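CD180 antigen (Mus musculus, PDB 3T6Q) may cooperate with MD-1 and TLR4 in the B-cell innate immune response to bacterial lipopolysaccharide, leading to NF-kappa-B activation. Local coordinates at residues 82-87 with 106-111; 99-104 with 126-131; 275-280 with 298-303; 390-395 with 416-421; 410-415 with 433-438. All blocks are in the same frame, centred on the assembly; numbering follows the deposited sequence.

How the contacts relate
All five contacts join neighbouring turns of one leucine-rich repeat solenoid. Contacts 1 and 2 touch, with centres 9 Å apart: contact 1 pairs parallel strands and contact 2 joins loops of the same coils, Leu-83 packing on Pro-104. Contacts 4 and 5 form a second pair, 11 Å between centres, linked by a probable hydrogen bond from Leu-391 N to Lys-413 O (3.0 Å) between strands 389-391 and 412-413. These two pairs lie on opposite sides of the chain's centre; contacts 1 and 4 are 57 Å apart between centres. Contact 3 stands alone and carries the copper ligand His-275; its centre is 42 Å from that of contact 1 and 40 Å from those of contacts 4 and 5.

Contact 1 of 5, residues 82-87 with 106-111; sequences RLDTLV and ALKHLF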
# COMPACT_ATOMS: atom_id res chain seq x y z
N ARG A 82 26.98 -5.95 15.26
CA ARG A 82 26.54 -5.40 16.55
C ARG A 82 25.16 -4.68 16.44
O ARG A 82 24.69 -4.07 17.38
CB ARG A 82 27.61 -4.48 17.15
CG ARG A 82 28.97 -5.17 17.40
CD ARG A 82 29.70 -4.61 18.63
NE ARG A 82 29.88 -3.16 18.54
CZ ARG A 82 29.34 -2.25 19.36
NH1 ARG A 82 28.58 -2.61 20.40
NH2 ARG A 82 29.56 -0.95 19.13
N LEU A 83 24.49 -4.79 15.29
CA LEU A 83 23.27 -4.00 15.05
C LEU A 83 22.14 -4.42 15.99
O LEU A 83 21.80 -5.61 16.09
CB LEU A 83 22.81 -4.20 13.61
CG LEU A 83 22.48 -2.97 12.74
CD1 LEU A 83 21.38 -3.33 11.76
CD2 LEU A 83 22.18 -1.68 13.46
N ASP A 84 21.59 -3.44 16.70
CA ASP A 84 20.47 -3.67 17.64
C ASP A 84 19.10 -3.27 17.03
O ASP A 84 18.13 -4.00 17.16
CB ASP A 84 20.76 -2.88 18.92
CG ASP A 84 19.72 -3.13 20.02
OD1 ASP A 84 19.53 -4.30 20.42
OD2 ASP A 84 19.12 -2.16 20.51
N THR A 85 19.05 -2.11 16.35
CA THR A 85 17.80 -1.54 15.77
C THR A 85 18.07 -1.21 14.33
O THR A 85 19.09 -0.58 14.02
CB THR A 85 17.38 -0.26 16.54
OG1 THR A 85 17.04 -0.65 17.87
CG2 THR A 85 16.11 0.45 15.91
N LEU A 86 17.21 -1.67 13.44
CA LEU A 86 17.32 -1.25 12.03
C LEU A 86 15.95 -0.67 11.60
O LEU A 86 14.93 -1.31 11.82
CB LEU A 86 17.65 -2.48 11.21
CG LEU A 86 17.64 -2.29 9.66
CD1 LEU A 86 18.63 -1.22 9.27
CD2 LEU A 86 17.86 -3.64 8.99
N VAL A 87 15.93 0.54 11.05
CA VAL A 87 14.64 1.16 10.66
C VAL A 87 14.60 1.30 9.13
O VAL A 87 15.38 2.06 8.57
CB VAL A 87 14.51 2.56 11.27
CG1 VAL A 87 13.11 3.15 11.03
CG2 VAL A 87 14.80 2.54 12.79
N ALA A 106 22.35 -10.63 16.08
CA ALA A 106 21.77 -10.22 17.39
C ALA A 106 20.76 -9.06 17.27
O ALA A 106 20.46 -8.40 18.27
CB ALA A 106 22.85 -9.86 18.43
N LEU A 107 20.24 -8.82 16.06
CA LEU A 107 19.25 -7.74 15.88
C LEU A 107 18.08 -7.90 16.87
O LEU A 107 17.56 -9.00 17.02
CB LEU A 107 18.69 -7.76 14.47
CG LEU A 107 17.96 -6.45 14.10
CD1 LEU A 107 18.94 -5.28 14.00
CD2 LEU A 107 17.17 -6.68 12.85
N LYS A 108 17.66 -6.82 17.50
CA LYS A 108 16.52 -6.90 18.44
C LYS A 108 15.20 -6.27 17.96
O LYS A 108 14.12 -6.83 18.19
CB LYS A 108 16.92 -6.40 19.81
CG LYS A 108 18.03 -7.28 20.42
CD LYS A 108 17.93 -7.45 21.91
CE LYS A 108 18.00 -6.12 22.64
NZ LYS A 108 17.58 -6.27 24.07
N HIS A 109 15.30 -5.16 17.22
CA HIS A 109 14.08 -4.39 16.82
C HIS A 109 14.21 -4.03 15.36
O HIS A 109 15.21 -3.45 14.92
CB HIS A 109 14.00 -3.12 17.66
CG HIS A 109 14.27 -3.35 19.15
ND1 HIS A 109 13.42 -4.01 19.94
CD2 HIS A 109 15.37 -3.00 19.96
CE1 HIS A 109 13.92 -4.07 21.21
NE2 HIS A 109 15.11 -3.44 21.21
N LEU A 110 13.19 -4.36 14.61
CA LEU A 110 13.22 -4.10 13.17
C LEU A 110 11.93 -3.37 12.81
O LEU A 110 10.85 -3.85 13.19
CB LEU A 110 13.34 -5.42 12.40
CG LEU A 110 13.20 -5.38 10.86
CD1 LEU A 110 14.31 -4.54 10.28
CD2 LEU A 110 13.29 -6.77 10.26
N PHE A 111 12.05 -2.23 12.13
CA PHE A 111 10.88 -1.44 11.67
C PHE A 111 10.78 -1.55 10.14
O PHE A 111 11.73 -1.21 9.39
CB PHE A 111 11.05 -0.00 12.09
CG PHE A 111 11.08 0.17 13.61
CD1 PHE A 111 9.94 0.59 14.31
CD2 PHE A 111 12.23 -0.20 14.36
CE1 PHE A 111 9.96 0.76 15.70
CE2 PHE A 111 12.23 -0.08 15.76
CZ PHE A 111 11.09 0.41 16.43
O HOH W 1 23.41 -7.88 15.67
O HOH W 2 21.63 -6.29 19.84
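Asp-84 meets residues 106-111 through both its carbonyl and its carboxylate. Its O accepts from Lys-108 N (2.9 Å) and from His-109 N (3.1 Å); the second donor lies nearly in line with the carbonyl bond, whereas the first is tilted 19° out of the carbonyl plane. CG stands anti to the backbone N (chi1 -175°), and OD1 ends against the bent aliphatic chain of Lys-108, 3.3 Å from CE. The charges themselves stay apart, with OD1 4.6 Å from Lys-108 NZ, which forms its salt bridge with Glu-132. A water donating to both Asp-84 OD1 and Ala-106 O adds a further link at this end. Beyond it, strands 85-87 and 109-111 run parallel as adjacent rungs of the leucine-rich repeat solenoid, contributed by the third and fourth repeats. Leu-86 adds two further bonds to the ladder that begins at Asp-84 O: its N donates to His-109 O (3.1 Å) and its O accepts from Phe-111 N (3.0 Å). Its buried side chain lies beside that of Leu-110 and points the same way, CD2 being 3.9 Å from Leu-110 CD1. On the other face of the strands, the Phe-111 ring turns its edge to Leu-86 O, which lies in the ring plane, while CE2 meets Thr-85 CG2 obliquely at 3.9 Å. The same ring stacks with that of Tyr-135 and packs against a basic side chain of another protein chain.

Contact 2 of 5, residues 99-104 with 126-131; sequences TALSGP and HNQKTL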
# COMPACT_ATOMS: atom_id res chain seq x y z
N THR A 99 20.08 -13.24 2.02
CA THR A 99 21.23 -12.97 2.89
C THR A 99 21.39 -11.50 3.33
O THR A 99 22.42 -11.11 3.90
CB THR A 99 22.57 -13.44 2.24
OG1 THR A 99 22.89 -12.60 1.11
CG2 THR A 99 22.46 -14.86 1.77
N ALA A 100 20.38 -10.67 3.05
CA ALA A 100 20.50 -9.24 3.34
C ALA A 100 20.78 -9.02 4.82
O ALA A 100 21.61 -8.16 5.18
CB ALA A 100 19.23 -8.49 2.93
N LEU A 101 20.15 -9.83 5.67
CA LEU A 101 20.33 -9.69 7.13
C LEU A 101 21.25 -10.77 7.75
O LEU A 101 21.07 -11.13 8.92
CB LEU A 101 18.95 -9.74 7.82
CG LEU A 101 18.01 -8.55 7.60
CD1 LEU A 101 16.60 -8.89 8.09
CD2 LEU A 101 18.58 -7.35 8.35
N SER A 102 22.24 -11.24 6.99
CA SER A 102 23.18 -12.26 7.48
C SER A 102 24.08 -11.70 8.58
O SER A 102 24.42 -12.40 9.52
CB SER A 102 24.02 -12.83 6.32
OG SER A 102 24.90 -11.81 5.78
N GLY A 103 24.46 -10.43 8.45
CA GLY A 103 25.33 -9.74 9.38
C GLY A 103 24.78 -9.56 10.80
O GLY A 103 25.41 -9.98 11.78
N PRO A 104 23.60 -8.92 10.93
CA PRO A 104 23.07 -8.59 12.27
C PRO A 104 22.32 -9.73 12.99
O PRO A 104 21.08 -9.66 13.20
CB PRO A 104 22.14 -7.40 12.01
CG PRO A 104 21.81 -7.46 10.56
CD PRO A 104 22.85 -8.26 9.84
N HIS A 126 15.39 -15.62 8.85
CA HIS A 126 15.96 -16.88 9.38
C HIS A 126 17.27 -16.72 10.16
O HIS A 126 17.61 -17.56 10.99
CB HIS A 126 16.13 -17.87 8.25
CG HIS A 126 16.98 -17.35 7.12
ND1 HIS A 126 16.48 -16.59 6.12
CD2 HIS A 126 18.35 -17.44 6.90
CE1 HIS A 126 17.47 -16.24 5.29
NE2 HIS A 126 18.62 -16.77 5.76
N ASN A 127 18.01 -15.64 9.93
CA ASN A 127 19.24 -15.34 10.69
C ASN A 127 19.03 -14.56 12.02
O ASN A 127 20.00 -14.29 12.73
CB ASN A 127 20.25 -14.55 9.84
CG ASN A 127 21.03 -15.42 8.89
OD1 ASN A 127 21.53 -16.47 9.28
ND2 ASN A 127 21.15 -14.98 7.63
N GLN A 128 17.80 -14.11 12.29
CA GLN A 128 17.57 -13.24 13.45
C GLN A 128 16.95 -14.10 14.55
O GLN A 128 15.71 -14.21 14.66
CB GLN A 128 16.66 -12.03 13.09
CG GLN A 128 17.44 -10.84 12.58
CD GLN A 128 18.13 -11.20 11.27
OE1 GLN A 128 17.47 -11.63 10.32
NE2 GLN A 128 19.44 -11.05 11.22
N LYS A 129 17.81 -14.74 15.34
CA LYS A 129 17.33 -15.69 16.35
C LYS A 129 16.94 -15.06 17.69
O LYS A 129 16.34 -15.72 18.51
CB LYS A 129 18.36 -16.81 16.55
CG LYS A 129 18.14 -18.04 15.70
CD LYS A 129 18.65 -17.87 14.29
CE LYS A 129 18.54 -19.18 13.53
NZ LYS A 129 19.52 -20.17 14.06
N THR A 130 17.32 -13.80 17.91
CA THR A 130 17.01 -13.08 19.16
C THR A 130 16.07 -11.86 18.96
O THR A 130 16.07 -10.94 19.76
CB THR A 130 18.29 -12.67 19.96
OG1 THR A 130 18.92 -11.51 19.39
CG2 THR A 130 19.29 -13.82 20.04
N LEU A 131 15.28 -11.87 17.89
CA LEU A 131 14.43 -10.71 17.55
C LEU A 131 13.42 -10.46 18.69
O LEU A 131 12.71 -11.39 19.07
CB LEU A 131 13.63 -11.03 16.28
CG LEU A 131 13.38 -10.00 15.17
CD1 LEU A 131 11.92 -9.99 14.75
CD2 LEU A 131 13.90 -8.61 15.43
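Gln-128 links its own loop to the loop at Leu-101 and Pro-104 in a polar, side-chain-to-backbone contact between two successive loops of the solenoid, on the flank away from the main run of parallel strands. The evidence is in the carboxamide. Its NE2 spends both N-H groups on carbonyls of residues 99-104, donating to Leu-101 O at 2.8 Å and to Pro-104 O at 2.9 Å. Both acceptors lie within about 10° of the amide plane, which fixes the rotation of the flat group. They receive it differently: NE2 is in the carbonyl plane of Leu-101, but stands above that of Pro-104, 65° out of it. A bend at chi2 (64°) turns CD of Gln-128 off the line of its chain, and the side chain crosses that of Leu-101 at about a right angle. OE1 then rests on the apolar flank of Leu-101, 3.5 Å from CB and 3.6 Å from CD1, so oxygen and nitrogen of the amide meet clearly different surroundings. Asn-127 packs beside it, with ND2 3.4 Å from Ser-102 CA and CB 3.6 Å from Leu-101 O. The receiving loop is shaped by a type I turn from Thr-99 to Ser-102, closed by Ser-102 N donating to Thr-99 O at 3.1 Å, and Ser-102 OG is hydrogen-bonded to Asp-75 OD1 one loop earlier. Residues 99-104 lie in the loop between strands 95-96 and 109-111, and residues 126-131 in the loop between 109-111 and 133-135.

Contact 3 of 5, residues 275-280 with 298-303; sequences HCFSGL and VGLSTL. With CU (copper (II) ion), chain J.
Gly-299 and His-275 mark the tight part of this contact, their CA atoms 4.3 Å apart. A CB on Gly-299 would point into residues 275-280 and lie 2.9 Å from His-275 CA, and its positive phi (102°) would also jam that atom against the preceding carbonyl. Without it, Gly-299 O comes within 3.2 Å of Ser-278 CA in a CA-H...O contact. Next to this backbone meeting, Leu-300 sends CD2 to 3.7 Å from Phe-277 CB, obliquely to the ring. The Phe-277 ring leads away into the core of the solenoid, edge-to-face with Phe-274 and Phe-248. Leu-303 CD1 lies 3.6 Å from Leu-280 O and 4.1 Å from Leu-280 CB.

The outer side differs. There Ser-278 and Thr-302 are both exposed, and a water bridges them; it accepts from Thr-302 N at 3.0 Å and lies within donating distance of Ser-278 O and Gly-299 O, though it has more acceptors in reach than protons. At the other end, the side chain of exposed Val-298 meets that of His-275 through CG2 against CB.

No direct hydrogen bond spans the two loops, so successive leucine-rich repeats are held here by backbone fit, apolar packing and water. The His-275 ring takes no part in that packing. Its chi1 of 73° sets CG between the backbone N and the carbonyl carbon, the crowded position, and NE2 binds the copper ion at 2.0 Å together with Glu-249 OE2. The next residue, Cys-276, is in a disulfide with Cys-252. ND1 bonds to Asn-272 O, which is consistent with a proton on ND1, leaving the NE2 lone pair for the metal.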
# COMPACT_ATOMS: atom_id res chain seq x y z
N HIS A 275 -21.68 -5.78 34.28
CA HIS A 275 -21.77 -7.01 35.10
C HIS A 275 -20.76 -8.09 34.74
O HIS A 275 -20.46 -8.89 35.61
CB HIS A 275 -23.20 -7.58 35.11
CG HIS A 275 -23.61 -8.25 33.81
ND1 HIS A 275 -24.22 -7.58 32.80
CD2 HIS A 275 -23.45 -9.56 33.37
CE1 HIS A 275 -24.46 -8.43 31.78
NE2 HIS A 275 -23.98 -9.64 32.13
N CYS A 276 -20.22 -8.12 33.50
CA CYS A 276 -19.10 -9.02 33.17
C CYS A 276 -17.67 -8.57 33.52
O CYS A 276 -16.68 -9.27 33.17
CB CYS A 276 -19.15 -9.50 31.69
SG CYS A 276 -20.37 -10.82 31.47
N PHE A 277 -17.54 -7.45 34.23
CA PHE A 277 -16.23 -6.81 34.40
C PHE A 277 -15.66 -7.11 35.77
O PHE A 277 -14.67 -6.50 36.19
CB PHE A 277 -16.33 -5.26 34.22
CG PHE A 277 -16.52 -4.80 32.79
CD1 PHE A 277 -17.66 -5.13 32.07
CD2 PHE A 277 -15.54 -4.01 32.16
CE1 PHE A 277 -17.83 -4.66 30.75
CE2 PHE A 277 -15.68 -3.58 30.85
CZ PHE A 277 -16.83 -3.89 30.13
N SER A 278 -16.23 -8.09 36.48
CA SER A 278 -15.83 -8.26 37.87
C SER A 278 -14.37 -8.67 38.08
O SER A 278 -13.82 -8.40 39.14
CB SER A 278 -16.81 -9.13 38.70
OG SER A 278 -16.90 -10.40 38.13
N GLY A 279 -13.71 -9.28 37.10
CA GLY A 279 -12.24 -9.50 37.26
C GLY A 279 -11.32 -8.27 37.02
O GLY A 279 -10.13 -8.29 37.35
N LEU A 280 -11.86 -7.20 36.44
CA LEU A 280 -10.99 -6.06 36.04
C LEU A 280 -10.39 -5.30 37.21
O LEU A 280 -11.04 -5.04 38.23
CB LEU A 280 -11.72 -5.05 35.14
CG LEU A 280 -11.79 -5.28 33.61
CD1 LEU A 280 -10.44 -5.21 32.94
CD2 LEU A 280 -12.49 -6.60 33.27
N VAL A 298 -23.50 -2.68 38.76
CA VAL A 298 -22.87 -3.94 39.24
C VAL A 298 -21.59 -4.32 38.45
O VAL A 298 -21.45 -3.96 37.26
CB VAL A 298 -23.88 -5.14 39.17
CG1 VAL A 298 -24.99 -4.96 40.20
CG2 VAL A 298 -24.48 -5.20 37.77
N GLY A 299 -20.67 -5.03 39.13
CA GLY A 299 -19.54 -5.69 38.47
C GLY A 299 -18.21 -4.95 38.59
O GLY A 299 -17.20 -5.36 38.00
N LEU A 300 -18.18 -3.88 39.38
CA LEU A 300 -16.98 -3.07 39.51
C LEU A 300 -16.67 -2.88 40.98
O LEU A 300 -15.91 -2.00 41.35
CB LEU A 300 -17.19 -1.69 38.82
CG LEU A 300 -17.50 -1.77 37.32
CD1 LEU A 300 -17.77 -0.34 36.83
CD2 LEU A 300 -16.35 -2.36 36.49
N SER A 301 -17.25 -3.71 41.86
CA SER A 301 -17.04 -3.49 43.29
C SER A 301 -15.57 -3.73 43.76
O SER A 301 -15.18 -3.27 44.85
CB SER A 301 -18.04 -4.38 44.07
OG SER A 301 -17.51 -5.69 44.10
N THR A 302 -14.78 -4.48 42.98
CA THR A 302 -13.33 -4.70 43.26
C THR A 302 -12.37 -4.03 42.27
O THR A 302 -11.15 -4.23 42.34
CB THR A 302 -12.96 -6.20 43.48
OG1 THR A 302 -13.01 -6.89 42.23
CG2 THR A 302 -13.93 -6.90 44.49
N LEU A 303 -12.90 -3.16 41.38
CA LEU A 303 -12.07 -2.35 40.50
C LEU A 303 -11.14 -1.46 41.33
O LEU A 303 -11.58 -0.88 42.33
CB LEU A 303 -12.98 -1.44 39.62
CG LEU A 303 -12.29 -0.69 38.49
CD1 LEU A 303 -11.94 -1.67 37.38
CD2 LEU A 303 -13.23 0.44 38.04
CU CU J . -24.48 -11.18 30.88
O HOH W 3 -15.31 -5.87 40.41

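Contact 4 of 5, residues 390-395 with 416-421; sequences SLKTEA and DAQSPF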
# COMPACT_ATOMS: atom_id res chain seq x y z
N SER A 390 -10.86 29.06 46.83
CA SER A 390 -10.59 29.81 48.07
C SER A 390 -10.24 28.78 49.12
O SER A 390 -11.00 27.83 49.33
CB SER A 390 -11.84 30.57 48.48
OG SER A 390 -12.20 31.49 47.45
N LEU A 391 -9.10 28.96 49.76
CA LEU A 391 -8.64 28.02 50.80
C LEU A 391 -8.55 28.74 52.15
O LEU A 391 -7.86 29.76 52.27
CB LEU A 391 -7.28 27.40 50.44
CG LEU A 391 -7.03 26.90 49.02
CD1 LEU A 391 -5.59 26.41 48.90
CD2 LEU A 391 -7.99 25.79 48.66
N LYS A 392 -9.24 28.20 53.15
CA LYS A 392 -9.06 28.67 54.53
C LYS A 392 -7.95 27.85 55.24
O LYS A 392 -7.39 26.93 54.67
CB LYS A 392 -10.38 28.61 55.29
CG LYS A 392 -11.48 29.52 54.73
CD LYS A 392 -12.86 29.09 55.23
CE LYS A 392 -14.00 29.67 54.37
NZ LYS A 392 -14.02 31.16 54.35
N THR A 393 -7.62 28.20 56.49
CA THR A 393 -6.61 27.46 57.23
C THR A 393 -7.00 25.97 57.31
O THR A 393 -8.17 25.65 57.46
CB THR A 393 -6.39 28.08 58.63
OG1 THR A 393 -5.60 29.26 58.48
CG2 THR A 393 -5.64 27.10 59.56
N GLU A 394 -6.02 25.09 57.17
CA GLU A 394 -6.26 23.63 57.20
C GLU A 394 -7.32 23.18 56.17
O GLU A 394 -8.30 22.51 56.49
CB GLU A 394 -6.61 23.14 58.60
CG GLU A 394 -6.10 21.72 58.78
CD GLU A 394 -6.39 21.19 60.17
OE1 GLU A 394 -5.79 20.16 60.55
OE2 GLU A 394 -7.23 21.80 60.86
N ALA A 395 -7.05 23.58 54.93
CA ALA A 395 -7.91 23.30 53.81
C ALA A 395 -7.91 21.82 53.40
O ALA A 395 -8.76 21.41 52.63
CB ALA A 395 -7.48 24.20 52.64
N ASP A 416 -5.44 36.93 54.37
CA ASP A 416 -4.22 37.28 55.14
C ASP A 416 -4.00 36.41 56.37
O ASP A 416 -4.94 36.10 57.09
CB ASP A 416 -4.23 38.75 55.58
CG ASP A 416 -4.04 39.72 54.42
OD1 ASP A 416 -3.53 39.28 53.36
OD2 ASP A 416 -4.40 40.91 54.54
N ALA A 417 -2.75 36.01 56.55
CA ALA A 417 -2.28 35.24 57.71
C ALA A 417 -2.89 33.85 57.91
O ALA A 417 -2.77 33.28 59.00
CB ALA A 417 -2.38 36.09 59.00
N GLN A 418 -3.55 33.32 56.87
CA GLN A 418 -4.13 31.96 56.92
C GLN A 418 -3.08 30.92 56.55
O GLN A 418 -2.13 31.23 55.83
CB GLN A 418 -5.34 31.82 55.96
CG GLN A 418 -6.60 32.59 56.36
CD GLN A 418 -7.43 31.90 57.45
OE1 GLN A 418 -8.19 30.96 57.19
NE2 GLN A 418 -7.30 32.40 58.68
N SER A 419 -3.28 29.68 57.02
CA SER A 419 -2.34 28.59 56.75
C SER A 419 -3.06 27.39 56.11
O SER A 419 -3.38 26.43 56.78
CB SER A 419 -1.60 28.15 58.01
OG SER A 419 -0.91 29.24 58.57
N PRO A 420 -3.27 27.45 54.77
CA PRO A 420 -4.14 26.47 54.15
C PRO A 420 -3.58 25.07 54.15
O PRO A 420 -4.37 24.13 54.13
CB PRO A 420 -4.34 27.01 52.70
CG PRO A 420 -3.36 28.11 52.52
CD PRO A 420 -2.83 28.53 53.86
N PHE A 421 -2.24 24.93 54.21
CA PHE A 421 -1.58 23.61 54.14
C PHE A 421 -1.18 23.08 55.53
O PHE A 421 -0.43 22.10 55.65
CB PHE A 421 -0.33 23.70 53.24
CG PHE A 421 -0.60 24.36 51.93
CD1 PHE A 421 -1.31 23.68 50.93
CD2 PHE A 421 -0.21 25.69 51.71
CE1 PHE A 421 -1.59 24.32 49.73
CE2 PHE A 421 -0.51 26.33 50.51
CZ PHE A 421 -1.20 25.64 49.51
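Pro-420 CB packs against Leu-391, 3.7 Å from its CB, the two side chains crossing at about a right angle. Ala-395 CB approaches the same proline carbon at 4.2 Å, so this one ring carbon meets apolar groups of two residues. Around it the backbones of two successive repeats, the thirteenth and fourteenth of the leucine-rich solenoid, are bonded in steps: Glu-394 N donates to Ser-419 O at 3.0 Å and Ala-395 N to Pro-420 O at 2.9 Å. Thr-393 supplies a side-chain bond in the opposite direction. With chi1 at -77° its OG1 sits beside its own backbone N and takes the N-H of Ser-419 at 2.8 Å, nearly straight at 175°. Gln-418 was modelled in two conformers; in one of them OE1 accepts from Thr-393 N at 2.9 Å, a bond that is therefore doubtful. Past the contact, Glu-394 OE1 bonds to Asn-423 ND2 and Ser-419 OG to Gln-443 O, carrying the network to later residues. Donors on both loops thus find acceptors across the join, and the amide hydrogens of Ser-419, Glu-394 and Ala-395 are satisfied while Pro-420 CB adds apolar contact with Leu-391 and Ala-395.

Contact 5 of 5, residues 410-415 with 433-438; sequences TRLKVK and SHSLLD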
# COMPACT_ATOMS: atom_id res chain seq x y z
N THR A 410 -3.99 27.06 38.82
CA THR A 410 -5.27 27.24 39.45
C THR A 410 -5.07 28.40 40.43
O THR A 410 -4.28 28.26 41.38
CB THR A 410 -5.69 25.95 40.20
OG1 THR A 410 -5.98 24.92 39.23
CG2 THR A 410 -6.91 26.23 41.08
N ARG A 411 -5.82 29.49 40.24
CA ARG A 411 -5.74 30.67 41.12
C ARG A 411 -6.20 30.32 42.55
O ARG A 411 -7.27 29.71 42.73
CB ARG A 411 -6.56 31.83 40.53
CG ARG A 411 -6.79 33.01 41.46
CD ARG A 411 -6.90 34.35 40.69
NE ARG A 411 -7.36 34.13 39.32
CZ ARG A 411 -8.58 34.42 38.88
NH1 ARG A 411 -8.91 34.15 37.62
NH2 ARG A 411 -9.47 34.99 39.68
N LEU A 412 -5.42 30.68 43.56
CA LEU A 412 -5.83 30.38 44.92
C LEU A 412 -6.10 31.69 45.67
O LEU A 412 -5.34 32.67 45.55
CB LEU A 412 -4.76 29.54 45.65
CG LEU A 412 -4.32 28.25 44.94
CD1 LEU A 412 -3.20 27.65 45.77
CD2 LEU A 412 -5.49 27.25 44.81
N LYS A 413 -7.19 31.72 46.41
CA LYS A 413 -7.54 32.92 47.19
C LYS A 413 -7.40 32.54 48.61
O LYS A 413 -8.14 31.68 49.09
CB LYS A 413 -9.00 33.32 46.98
CG LYS A 413 -9.46 33.37 45.56
CD LYS A 413 -8.64 34.33 44.76
CE LYS A 413 -9.43 34.63 43.49
NZ LYS A 413 -8.93 35.83 42.75
N VAL A 414 -6.48 33.18 49.32
CA VAL A 414 -6.19 32.82 50.70
C VAL A 414 -6.17 34.13 51.47
O VAL A 414 -5.41 35.04 51.13
CB VAL A 414 -4.80 32.12 50.79
CG1 VAL A 414 -4.49 31.79 52.24
CG2 VAL A 414 -4.79 30.84 49.95
N LYS A 415 -7.02 34.24 52.48
CA LYS A 415 -7.07 35.43 53.33
C LYS A 415 -5.74 35.67 54.03
O LYS A 415 -4.99 34.73 54.27
CB LYS A 415 -8.16 35.25 54.37
CG LYS A 415 -9.55 35.55 53.86
CD LYS A 415 -10.53 35.57 55.04
CE LYS A 415 -11.73 36.42 54.70
NZ LYS A 415 -12.08 37.28 55.86
N SER A 433 2.58 26.64 40.63
CA SER A 433 2.94 27.41 39.45
C SER A 433 1.73 28.25 39.02
O SER A 433 0.64 27.72 38.86
CB SER A 433 3.33 26.45 38.34
OG SER A 433 3.71 27.17 37.19
N HIS A 434 1.92 29.56 38.83
CA HIS A 434 0.79 30.47 38.42
C HIS A 434 -0.45 30.47 39.27
O HIS A 434 -1.52 30.83 38.80
CB HIS A 434 0.46 30.23 36.93
CG HIS A 434 1.64 30.41 36.04
ND1 HIS A 434 1.85 31.54 35.31
CD2 HIS A 434 2.71 29.58 35.79
CE1 HIS A 434 3.00 31.42 34.63
NE2 HIS A 434 3.53 30.22 34.91
N SER A 435 -0.34 30.13 40.57
CA SER A 435 -1.50 30.15 41.46
C SER A 435 -1.76 31.61 41.93
O SER A 435 -2.78 31.91 42.53
CB SER A 435 -1.25 29.22 42.66
OG SER A 435 -1.30 27.83 42.25
N LEU A 436 -0.78 32.48 41.69
CA LEU A 436 -0.84 33.92 41.98
C LEU A 436 -0.99 34.21 43.46
O LEU A 436 -1.79 35.04 43.83
CB LEU A 436 -1.95 34.63 41.17
CG LEU A 436 -1.96 34.39 39.66
CD1 LEU A 436 -3.02 35.25 38.96
CD2 LEU A 436 -0.58 34.58 39.05
N LEU A 437 -0.24 33.49 44.29
CA LEU A 437 -0.24 33.70 45.74
C LEU A 437 0.76 34.79 46.08
O LEU A 437 1.69 35.03 45.32
CB LEU A 437 0.17 32.43 46.49
CG LEU A 437 -0.86 31.31 46.48
CD1 LEU A 437 -0.10 30.05 46.84
CD2 LEU A 437 -1.98 31.58 47.46
N ASP A 438 0.57 35.42 47.23
CA ASP A 438 1.53 36.40 47.73
C ASP A 438 2.50 35.62 48.62
O ASP A 438 2.17 35.17 49.73
CB ASP A 438 0.81 37.49 48.52
CG ASP A 438 1.77 38.45 49.23
OD1 ASP A 438 1.27 39.28 50.00
OD2 ASP A 438 3.00 38.40 49.03
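Leu-412 CG stands anti to its own carbonyl carbon (chi1 -54°), which places it 3.9 Å from Ser-435 CB; Ser-435 OG, likewise anti to its carbonyl carbon (chi1 -71°), comes to 3.1 Å from Thr-410 O. The contact joins consecutive coils of the leucine-rich repeat solenoid, LRR 14 to LRR 15, where each segment follows its main parallel strand, 404-406 or 429-431. The backbone bond is Leu-412 N to Ser-435 O at 3.1 Å, directed in the carbonyl plane onto a lone pair and close to straight (165°). The same oxygen receives a CA-H...O contact from Arg-411 CA at 3.5 Å, so it is approached by two consecutive residues. The proton of Ser-435 OG could go to Thr-410 O or instead to Leu-432 O, a weak alternative, and the choice is not settled. Thr-410 OG1 is directed elsewhere, bonding to Asn-386 N and Leu-383 O of the preceding coil. On its other side, the backbone of strand 412-413 pairs in parallel with strand 389-391, which places residues 410-415 between two neighbouring coils. Further along, the buried Leu-437 completes the apolar part: its CD2 is 3.9 Å from Leu-412 CB and 3.8 Å from Val-414 CG2.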